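Local coordinates for hypothetical protein (Giardia lamblia, PDB 3I3F) that is of unknown function but belongs to the YjgF-like endoribonuclease L-PSP family and, as a trimer, binds pentanoic acid in a pocket completed by a neighbouring subunit, at residues V39-D48 and Q63-L72; S77-F88 and L130-K141. One frame throughout, in Å; residues are numbered along the deposited sequence. Where two conformers were deposited one is given.

Contact 1 comes first along the chain: strand 38-41 and the loop after it run to D48, then residues 49-62 carry the chain into helix 56-74, whose residues from Q63 on lie against them. That loop closes before contact 2 opens, so the two are in series. From the helix the chain passes through S77 into strand 82-90, then helix 95-108 and strand 117-123, returning as strand 131-139 to close contact 2. This last strand runs antiparallel between 38-41 and 82-90, so those two are parallel and, joined by helix 56-74, form a beta-alpha-beta crossover with one strand in between. The contacts meet at V39 N and A138 O, a probable hydrogen bond, and where L72 packs on I82.

Contact 1 of 2, residues V39-D48 and Q63-L72; sequences VYLGGSVGID and QTFDNIRKCL. With LEA (pentanoic acid), chain F.
L41 sets its forked end on the helix between I68, C71 and L72. Its CD1 lies 3.8 Å from I68 CG2, its CD2 is 3.9 Å from C71 CB, and L72 crosses the fork at about a right angle. V39, two residues earlier, adds CG1 at 3.9 Å from L72 CD2. Branched aliphatic residues suit these buried places because their methyls can touch several helix side chains without bringing in a polar group. Beyond the strand the carbon packing continues, with S44 CB 3.7 Å from I68 CG1 and T64 CG2 against the S44 carbonyl; the T64 hydroxyl bonds to Q60 O.

Polar contacts begin at N67. With CG anti to its carbonyl carbon (chi1 -69°), it sends ND2 to I47 O at 3.0 Å, nearly straight (169°) and in its amide plane. Q63, bent at chi2, brings NE2 within 2.9 Å of N67 OD1, above the carbonyl plane, and so limits the rotation of that amide. Asparagine can thus donate to the loop and accept from the helix.

The loop so held runs past pentanoic acid, with G43 O 3.2 Å from its C5 and V45 CG1 touching C6; R118 of the second subunit and Q126 bond the acid. Helix 56-74 thus lies against strand 38-41 and the loop after it, with I32 of strand 32-35 touching C71 and V133 of strand 131-139 touching T64 and I68.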
loop_
_atom_site.group_PDB
_atom_site.type_symbol
_atom_site.label_atom_id
_atom_site.label_comp_id
_atom_site.label_asym_id
_atom_site.label_seq_id
_atom_site.Cartn_x
_atom_site.Cartn_y
_atom_site.Cartn_z
ATOM N N VAL A 39 7.137 -10.611 7.572
ATOM C CA VAL A 39 6.408 -9.895 8.612
ATOM C C VAL A 39 5.708 -8.682 8.006
ATOM O O VAL A 39 6.312 -7.932 7.237
ATOM C CB VAL A 39 7.355 -9.419 9.730
ATOM C CG1 VAL A 39 6.562 -8.799 10.880
ATOM C CG2 VAL A 39 8.216 -10.574 10.232
ATOM N N TYR A 40 4.431 -8.518 8.346
ATOM C CA TYR A 40 3.634 -7.358 7.952
ATOM C C TYR A 40 3.204 -6.635 9.220
ATOM O O TYR A 40 2.921 -7.277 10.230
ATOM C CB TYR A 40 2.387 -7.797 7.180
ATOM C CG TYR A 40 2.683 -8.413 5.834
ATOM C CD1 TYR A 40 2.500 -7.688 4.663
ATOM C CD2 TYR A 40 3.151 -9.720 5.732
ATOM C CE1 TYR A 40 2.774 -8.246 3.423
ATOM C CE2 TYR A 40 3.432 -10.288 4.495
ATOM C CZ TYR A 40 3.239 -9.543 3.345
ATOM O OH TYR A 40 3.508 -10.088 2.110
ATOM N N LEU A 41 3.154 -5.306 9.173
ATOM C CA LEU A 41 2.684 -4.520 10.314
ATOM C C LEU A 41 1.430 -3.729 9.972
ATOM O O LEU A 41 1.277 -3.235 8.853
ATOM C CB LEU A 41 3.756 -3.539 10.789
ATOM C CG LEU A 41 5.121 -4.087 11.207
ATOM C CD1 LEU A 41 5.972 -2.955 11.759
ATOM C CD2 LEU A 41 4.991 -5.193 12.240
ATOM N N GLY A 42 0.542 -3.592 10.953
ATOM C CA GLY A 42 -0.545 -2.628 10.863
ATOM C C GLY A 42 0.016 -1.222 10.957
ATOM O O GLY A 42 1.200 -1.035 11.265
ATOM N N GLY A 43 -0.824 -0.230 10.693
ATOM C CA GLY A 43 -0.394 1.165 10.726
ATOM C C GLY A 43 0.269 1.521 12.042
ATOM O O GLY A 43 -0.214 1.134 13.110
ATOM N N SER A 44 1.393 2.231 11.958
ATOM C CA SER A 44 2.136 2.669 13.136
ATOM C C SER A 44 2.074 4.184 13.254
ATOM O O SER A 44 2.216 4.897 12.257
ATOM C CB SER A 44 3.592 2.213 13.050
ATOM O OG SER A 44 3.678 0.799 13.044
ATOM N N VAL A 45 1.865 4.665 14.474
ATOM C CA VAL A 45 1.728 6.088 14.748
ATOM C C VAL A 45 2.477 6.434 16.030
ATOM O O VAL A 45 2.945 5.541 16.744
ATOM C CB VAL A 45 0.239 6.484 14.864
ATOM C CG1 VAL A 45 -0.472 6.261 13.528
ATOM C CG2 VAL A 45 -0.441 5.699 15.981
ATOM N N GLY A 46 2.587 7.728 16.318
ATOM C CA GLY A 46 3.419 8.212 17.419
ATOM C C GLY A 46 2.769 8.159 18.788
ATOM O O GLY A 46 2.806 9.139 19.534
ATOM N N ILE A 47 2.190 7.008 19.123
ATOM C CA ILE A 47 1.523 6.786 20.402
ATOM C C ILE A 47 2.331 5.764 21.192
ATOM O O ILE A 47 2.717 4.724 20.653
ATOM C CB ILE A 47 0.082 6.278 20.184
ATOM C CG1 ILE A 47 -0.750 7.353 19.476
ATOM C CG2 ILE A 47 -0.564 5.890 21.513
ATOM C CD1 ILE A 47 -2.129 6.896 19.051
ATOM N N ASP A 48 2.601 6.063 22.463
ATOM C CA ASP A 48 3.397 5.165 23.305
ATOM C C ASP A 48 2.504 4.099 23.945
ATOM O O ASP A 48 1.287 4.101 23.741
ATOM C CB ASP A 48 4.224 5.945 24.347
ATOM C CG ASP A 48 3.372 6.727 25.337
ATOM O OD1 ASP A 48 2.226 6.327 25.620
ATOM O OD2 ASP A 48 3.874 7.755 25.844
ATOM N N GLN A 63 8.634 8.086 18.015
ATOM C CA GLN A 63 7.794 7.065 18.641
ATOM C C GLN A 63 7.282 6.048 17.616
ATOM O O GLN A 63 7.229 4.853 17.904
ATOM C CB GLN A 63 6.622 7.710 19.387
ATOM C CG GLN A 63 5.758 6.725 20.171
ATOM C CD GLN A 63 6.509 6.081 21.319
ATOM O OE1 GLN A 63 6.989 6.770 22.218
ATOM N NE2 GLN A 63 6.616 4.758 21.295
ATOM N N THR A 64 6.914 6.525 16.429
ATOM C CA THR A 64 6.435 5.647 15.361
ATOM C C THR A 64 7.479 4.600 14.982
ATOM O O THR A 64 7.166 3.414 14.889
ATOM C CB THR A 64 6.031 6.451 14.107
ATOM O OG1 THR A 64 4.923 7.299 14.422
ATOM C CG2 THR A 64 5.636 5.521 12.964
ATOM N N PHE A 65 8.719 5.032 14.777
ATOM C CA PHE A 65 9.765 4.095 14.380
ATOM C C PHE A 65 10.260 3.227 15.534
ATOM O O PHE A 65 10.713 2.109 15.307
ATOM C CB PHE A 65 10.905 4.817 13.658
ATOM C CG PHE A 65 10.553 5.193 12.248
ATOM C CD1 PHE A 65 10.440 4.211 11.271
ATOM C CD2 PHE A 65 10.286 6.509 11.903
ATOM C CE1 PHE A 65 10.093 4.537 9.972
ATOM C CE2 PHE A 65 9.940 6.844 10.600
ATOM C CZ PHE A 65 9.838 5.853 9.636
ATOM N N ASP A 66 10.144 3.722 16.765
ATOM C CA ASP A 66 10.395 2.887 17.942
ATOM C C ASP A 66 9.369 1.751 18.011
ATOM O O ASP A 66 9.730 0.603 18.261
ATOM C CB ASP A 66 10.356 3.716 19.230
ATOM C CG ASP A 66 10.903 2.960 20.430
ATOM O OD1 ASP A 66 12.030 2.427 20.339
ATOM O OD2 ASP A 66 10.210 2.912 21.467
ATOM N N ASN A 67 8.097 2.081 17.783
ATOM C CA ASN A 67 7.033 1.072 17.712
ATOM C C ASN A 67 7.315 0.023 16.638
ATOM O O ASN A 67 7.197 -1.177 16.884
ATOM C CB ASN A 67 5.673 1.725 17.434
ATOM C CG ASN A 67 5.154 2.545 18.606
ATOM O OD1 ASN A 67 5.666 2.463 19.723
ATOM N ND2 ASN A 67 4.120 3.337 18.352
ATOM N N ILE A 68 7.692 0.486 15.448
ATOM C CA ILE A 68 8.023 -0.406 14.338
ATOM C C ILE A 68 9.206 -1.311 14.684
ATOM O O ILE A 68 9.153 -2.518 14.451
ATOM C CB ILE A 68 8.322 0.391 13.046
ATOM C CG1 ILE A 68 7.037 1.027 12.511
ATOM C CG2 ILE A 68 8.932 -0.511 11.980
ATOM C CD1 ILE A 68 7.262 2.084 11.457
ATOM N N ARG A 69 10.261 -0.732 15.254
ATOM C CA ARG A 69 11.438 -1.507 15.656
ATOM C C ARG A 69 11.067 -2.609 16.649
ATOM O O ARG A 69 11.456 -3.764 16.476
ATOM C CB ARG A 69 12.502 -0.594 16.274
ATOM C CG ARG A 69 13.802 -1.311 16.651
ATOM C CD ARG A 69 14.756 -0.411 17.429
ATOM N NE ARG A 69 14.177 0.056 18.691
ATOM C CZ ARG A 69 14.074 -0.669 19.807
ATOM N NH1 ARG A 69 14.510 -1.926 19.857
ATOM N NH2 ARG A 69 13.527 -0.128 20.891
ATOM N N LYS A 70 10.316 -2.246 17.686
ATOM C CA LYS A 70 9.917 -3.205 18.716
ATOM C C LYS A 70 9.036 -4.319 18.152
ATOM O O LYS A 70 9.233 -5.488 18.475
ATOM C CB LYS A 70 9.203 -2.498 19.870
ATOM C CG LYS A 70 10.123 -1.654 20.735
ATOM C CD LYS A 70 9.364 -1.012 21.877
ATOM C CE LYS A 70 10.252 -0.082 22.684
ATOM N NZ LYS A 70 9.459 0.813 23.572
ATOM N N CYS A 71 8.073 -3.959 17.308
ATOM C CA CYS A 71 7.207 -4.957 16.679
ATOM C C CYS A 71 8.008 -5.938 15.828
ATOM O O CYS A 71 7.817 -7.150 15.930
ATOM C CB CYS A 71 6.134 -4.290 15.816
ATOM S SG CYS A 71 4.814 -3.505 16.753
ATOM N N LEU A 72 8.905 -5.416 14.994
ATOM C CA LEU A 72 9.701 -6.264 14.109
ATOM C C LEU A 72 10.628 -7.196 14.888
ATOM O O LEU A 72 10.735 -8.375 14.558
ATOM C CB LEU A 72 10.502 -5.420 13.110
ATOM C CG LEU A 72 9.659 -4.712 12.044
ATOM C CD1 LEU A 72 10.525 -3.818 11.174
ATOM C CD2 LEU A 72 8.914 -5.724 11.187
HETATM C C2 LEA F . -6.684 2.181 11.469
HETATM O O2 LEA F . -6.445 1.353 10.562
HETATM C C3 LEA F . -5.592 2.605 12.426
HETATM C C4 LEA F . -4.227 2.044 12.028
HETATM C C5 LEA F . -3.103 2.448 12.981
HETATM C C6 LEA F . -3.464 3.586 13.913
HETATM O O1 LEA F . -7.815 2.683 11.631
HETATM O O HOH W 1 1.369 2.776 16.689
HETATM O O HOH W 2 2.476 2.111 16.290
HETATM O O HOH W 3 3.429 2.158 21.607
#

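Contact 2 of 2, residues S77-F88 and L130-K141; sequences SGLDYIVSLNIF and LVEVVNVVAAQK
V83 and S84 both direct their backbone N-H groups to V137 O, at 2.7 and 3.3 Å, each in the carbonyl plane. Two residues facing one is a classic beta bulge. A second shift of register follows at N135, whose positive phi and psi (53° and 38°) asparagine tolerates better than most residues. Past it N86 and V134 exchange both their backbone hydrogen bonds, as do F88 and E132.

Among polar side chains, N86 has CG anti to its carbonyl carbon (chi1 -62°), which turns the amide toward N135, and N135 ND2 reaches N86 OD1 at 2.8 Å in a nearly straight bond. The two amides stand almost perpendicular; the donor sits above the carbonyl plane of N86, while OD1 lies in the amide plane of N135. N135 ND2 also bonds to N86 OD1 of the second subunit, and this N86 accepts from N135 of the third, so the asparagine pairs link the three subunits and probably contribute to holding them together. At the other end, the S77 hydroxyl donates to A139 O at 2.7 Å.

Of the apolar contacts, L85 CB meets V136 CG2 at 3.9 Å, on the side where I82 packs against V136 and A138. Beta-branched valine and isoleucine favour the extended backbone, and the small A138 lets I82 and S77 approach. On the opposite side F88 meets V134 at about a right angle, CE2 3.7 Å from CG2.

In one CH-pi contact, K141 CG lies 3.9 Å from the Y81 ring centroid, over one face.

E132 has its side chain at the pentanoic acid pocket. The paired strands lie between 38-41 and 117-123; I82 and V133 face helix 56-74, L85 and I87 face helix 95-108, and F88, E132 and V134 meet strand 117-123 of the second subunit.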
loop_
_atom_site.group_PDB
_atom_site.type_symbol
_atom_site.label_atom_id
_atom_site.label_comp_id
_atom_site.label_asym_id
_atom_site.label_seq_id
_atom_site.Cartn_x
_atom_site.Cartn_y
_atom_site.Cartn_z
ATOM N N SER A 77 12.407 -10.227 13.438
ATOM C CA SER A 77 12.848 -9.404 12.319
ATOM C C SER A 77 13.600 -8.196 12.883
ATOM O O SER A 77 14.142 -8.256 13.986
ATOM C CB SER A 77 11.636 -8.974 11.481
ATOM O OG SER A 77 12.025 -8.322 10.283
ATOM N N GLY A 78 13.639 -7.101 12.134
ATOM C CA GLY A 78 14.288 -5.883 12.606
ATOM C C GLY A 78 14.224 -4.802 11.551
ATOM O O GLY A 78 13.827 -5.067 10.419
ATOM N N LEU A 79 14.625 -3.588 11.920
ATOM C CA LEU A 79 14.608 -2.453 10.992
ATOM C C LEU A 79 15.425 -2.723 9.730
ATOM O O LEU A 79 15.023 -2.340 8.633
ATOM C CB LEU A 79 15.133 -1.184 11.673
ATOM C CG LEU A 79 14.263 -0.593 12.783
ATOM C CD1 LEU A 79 15.026 0.498 13.528
ATOM C CD2 LEU A 79 12.957 -0.048 12.221
ATOM N N ASP A 80 16.568 -3.388 9.896
ATOM C CA ASP A 80 17.451 -3.717 8.770
ATOM C C ASP A 80 16.913 -4.833 7.864
ATOM O O ASP A 80 17.518 -5.135 6.835
ATOM C CB ASP A 80 18.872 -4.057 9.261
ATOM C CG ASP A 80 18.900 -5.167 10.297
ATOM O OD1 ASP A 80 17.930 -5.305 11.071
ATOM O OD2 ASP A 80 19.915 -5.896 10.349
ATOM N N TYR A 81 15.782 -5.434 8.236
ATOM C CA TYR A 81 15.134 -6.458 7.416
ATOM C C TYR A 81 13.882 -5.948 6.694
ATOM O O TYR A 81 13.235 -6.703 5.971
ATOM C CB TYR A 81 14.790 -7.680 8.269
ATOM C CG TYR A 81 16.010 -8.438 8.724
ATOM C CD1 TYR A 81 16.470 -9.545 8.015
ATOM C CD2 TYR A 81 16.717 -8.039 9.851
ATOM C CE1 TYR A 81 17.600 -10.242 8.427
ATOM C CE2 TYR A 81 17.847 -8.727 10.272
ATOM C CZ TYR A 81 18.285 -9.824 9.555
ATOM O OH TYR A 81 19.405 -10.504 9.979
ATOM N N ILE A 82 13.552 -4.670 6.879
ATOM C CA ILE A 82 12.424 -4.064 6.175
ATOM C C ILE A 82 12.733 -3.989 4.683
ATOM O O ILE A 82 13.802 -3.521 4.287
ATOM C CB ILE A 82 12.107 -2.648 6.699
ATOM C CG1 ILE A 82 11.595 -2.712 8.139
ATOM C CG2 ILE A 82 11.064 -1.967 5.815
ATOM C CD1 ILE A 82 11.468 -1.354 8.795
ATOM N N VAL A 83 11.790 -4.472 3.875
ATOM C CA VAL A 83 11.884 -4.458 2.417
ATOM C C VAL A 83 11.221 -3.202 1.854
ATOM O O VAL A 83 11.744 -2.551 0.946
ATOM C CB VAL A 83 11.167 -5.693 1.823
ATOM C CG1 VAL A 83 11.127 -5.627 0.301
ATOM C CG2 VAL A 83 11.835 -6.979 2.300
ATOM N N SER A 84 10.052 -2.874 2.400
ATOM C CA SER A 84 9.240 -1.775 1.896
ATOM C C SER A 84 8.384 -1.170 3.006
ATOM O O SER A 84 8.004 -1.862 3.951
ATOM C CB SER A 84 8.343 -2.286 0.764
ATOM O OG SER A 84 7.589 -1.240 0.178
ATOM N N LEU A 85 8.109 0.126 2.889
ATOM C CA LEU A 85 7.157 0.809 3.766
ATOM C C LEU A 85 6.561 2.010 3.039
ATOM O O LEU A 85 7.100 2.459 2.027
ATOM C CB LEU A 85 7.817 1.229 5.088
ATOM C CG LEU A 85 8.992 2.211 5.066
ATOM C CD1 LEU A 85 8.518 3.638 4.840
ATOM C CD2 LEU A 85 9.767 2.120 6.371
ATOM N N ASN A 86 5.430 2.498 3.537
ATOM C CA ASN A 86 4.780 3.692 3.001
ATOM C C ASN A 86 4.649 4.721 4.110
ATOM O O ASN A 86 4.415 4.364 5.266
ATOM C CB ASN A 86 3.362 3.394 2.503
ATOM C CG ASN A 86 3.301 2.392 1.357
ATOM O OD1 ASN A 86 2.205 1.976 0.978
ATOM N ND2 ASN A 86 4.444 2.011 0.800
ATOM N N ILE A 87 4.763 5.995 3.753
ATOM C CA ILE A 87 4.589 7.080 4.707
ATOM C C ILE A 87 3.408 7.947 4.295
ATOM O O ILE A 87 3.309 8.362 3.139
ATOM C CB ILE A 87 5.846 7.961 4.783
ATOM C CG1 ILE A 87 7.056 7.134 5.231
ATOM C CG2 ILE A 87 5.627 9.129 5.745
ATOM C CD1 ILE A 87 8.354 7.653 4.701
ATOM N N PHE A 88 2.510 8.197 5.243
ATOM C CA PHE A 88 1.484 9.218 5.094
ATOM C C PHE A 88 1.823 10.350 6.052
ATOM O O PHE A 88 1.872 10.146 7.265
ATOM C CB PHE A 88 0.091 8.668 5.421
ATOM C CG PHE A 88 -0.481 7.765 4.361
ATOM C CD1 PHE A 88 -0.712 8.239 3.075
ATOM C CD2 PHE A 88 -0.819 6.451 4.656
ATOM C CE1 PHE A 88 -1.248 7.411 2.093
ATOM C CE2 PHE A 88 -1.358 5.618 3.681
ATOM C CZ PHE A 88 -1.571 6.100 2.399
ATOM N N LEU A 130 0.188 13.380 12.961
ATOM C CA LEU A 130 0.984 14.164 12.014
ATOM C C LEU A 130 1.713 13.277 11.008
ATOM O O LEU A 130 2.091 13.736 9.930
ATOM C CB LEU A 130 2.000 15.024 12.768
ATOM C CG LEU A 130 1.403 15.997 13.790
ATOM C CD1 LEU A 130 2.507 16.680 14.582
ATOM C CD2 LEU A 130 0.514 17.026 13.108
ATOM N N VAL A 131 1.916 12.013 11.376
ATOM C CA VAL A 131 2.598 11.044 10.530
ATOM C C VAL A 131 2.049 9.650 10.814
ATOM O O VAL A 131 1.645 9.343 11.940
ATOM C CB VAL A 131 4.132 11.063 10.771
ATOM C CG1 VAL A 131 4.453 10.829 12.244
ATOM C CG2 VAL A 131 4.834 10.030 9.895
ATOM N N GLU A 132 2.017 8.819 9.781
ATOM C CA GLU A 132 1.644 7.421 9.929
ATOM C C GLU A 132 2.453 6.599 8.942
ATOM O O GLU A 132 2.576 6.971 7.774
ATOM C CB GLU A 132 0.149 7.228 9.682
ATOM C CG GLU A 132 -0.326 5.801 9.932
ATOM C CD GLU A 132 -1.833 5.650 9.928
ATOM O OE1 GLU A 132 -2.551 6.674 9.880
ATOM O OE2 GLU A 132 -2.299 4.490 9.983
ATOM N N VAL A 133 3.021 5.498 9.419
ATOM C CA VAL A 133 3.810 4.607 8.577
ATOM C C VAL A 133 3.043 3.302 8.417
ATOM O O VAL A 133 2.678 2.660 9.406
ATOM C CB VAL A 133 5.209 4.364 9.169
ATOM C CG1 VAL A 133 5.986 3.369 8.319
ATOM C CG2 VAL A 133 5.964 5.682 9.273
ATOM N N VAL A 134 2.789 2.926 7.166
ATOM C CA VAL A 134 1.924 1.796 6.852
ATOM C C VAL A 134 2.596 0.861 5.854
ATOM O O VAL A 134 3.626 1.198 5.268
ATOM C CB VAL A 134 0.562 2.271 6.284
ATOM C CG1 VAL A 134 -0.094 3.276 7.228
ATOM C CG2 VAL A 134 0.728 2.874 4.897
ATOM N N ASN A 135 2.008 -0.319 5.679
ATOM C CA ASN A 135 2.510 -1.317 4.734
ATOM C C ASN A 135 3.989 -1.655 4.932
ATOM O O ASN A 135 4.723 -1.864 3.964
ATOM C CB ASN A 135 2.240 -0.872 3.290
ATOM C CG ASN A 135 0.762 -0.812 2.971
ATOM O OD1 ASN A 135 -0.010 -1.661 3.413
ATOM N ND2 ASN A 135 0.356 0.193 2.206
ATOM N N VAL A 136 4.421 -1.717 6.190
ATOM C CA VAL A 136 5.764 -2.188 6.497
ATOM C C VAL A 136 5.804 -3.680 6.211
ATOM O O VAL A 136 5.012 -4.443 6.767
ATOM C CB VAL A 136 6.156 -1.932 7.964
ATOM C CG1 VAL A 136 7.482 -2.615 8.293
ATOM C CG2 VAL A 136 6.243 -0.440 8.232
ATOM N N VAL A 137 6.707 -4.073 5.318
ATOM C CA VAL A 137 6.927 -5.467 4.959
ATOM C C VAL A 137 8.397 -5.774 5.214
ATOM O O VAL A 137 9.277 -5.048 4.745
ATOM C CB VAL A 137 6.588 -5.723 3.475
ATOM C CG1 VAL A 137 6.782 -7.196 3.118
ATOM C CG2 VAL A 137 5.159 -5.279 3.174
ATOM N N ALA A 138 8.660 -6.838 5.968
ATOM C CA ALA A 138 10.021 -7.193 6.364
ATOM C C ALA A 138 10.232 -8.699 6.309
ATOM O O ALA A 138 9.288 -9.472 6.452
ATOM C CB ALA A 138 10.304 -6.680 7.767
ATOM N N ALA A 139 11.480 -9.103 6.095
ATOM C CA ALA A 139 11.863 -10.510 6.147
ATOM C C ALA A 139 12.185 -10.903 7.584
ATOM O O ALA A 139 12.664 -10.083 8.366
ATOM C CB ALA A 139 13.068 -10.761 5.251
ATOM N N GLN A 140 11.917 -12.157 7.932
ATOM C CA GLN A 140 12.352 -12.697 9.219
ATOM C C GLN A 140 13.826 -13.087 9.154
ATOM O O GLN A 140 14.376 -13.306 8.071
ATOM C CB GLN A 140 11.511 -13.910 9.622
ATOM C CG GLN A 140 10.158 -13.556 10.208
ATOM C CD GLN A 140 9.469 -14.751 10.840
ATOM O OE1 GLN A 140 9.359 -15.813 10.227
ATOM N NE2 GLN A 140 8.998 -14.582 12.069
ATOM N N LYS A 141 14.455 -13.167 10.323
ATOM C CA LYS A 141 15.849 -13.596 10.439
ATOM C C LYS A 141 15.962 -15.112 10.314
ATOM O O LYS A 141 14.973 -15.839 10.413
ATOM C CB LYS A 141 16.432 -13.150 11.779
ATOM C CG LYS A 141 16.413 -11.648 11.981
ATOM C CD LYS A 141 17.178 -11.223 13.225
ATOM C CE LYS A 141 16.457 -11.632 14.497
ATOM N NZ LYS A 141 17.063 -11.011 15.709
ATOM O OXT LYS A 141 17.053 -15.647 10.114
HETATM O O HOH W 4 14.290 -10.219 16.452
HETATM O O HOH W 5 16.781 -7.814 14.908
HETATM O O HOH W 6 5.196 -1.402 1.372
#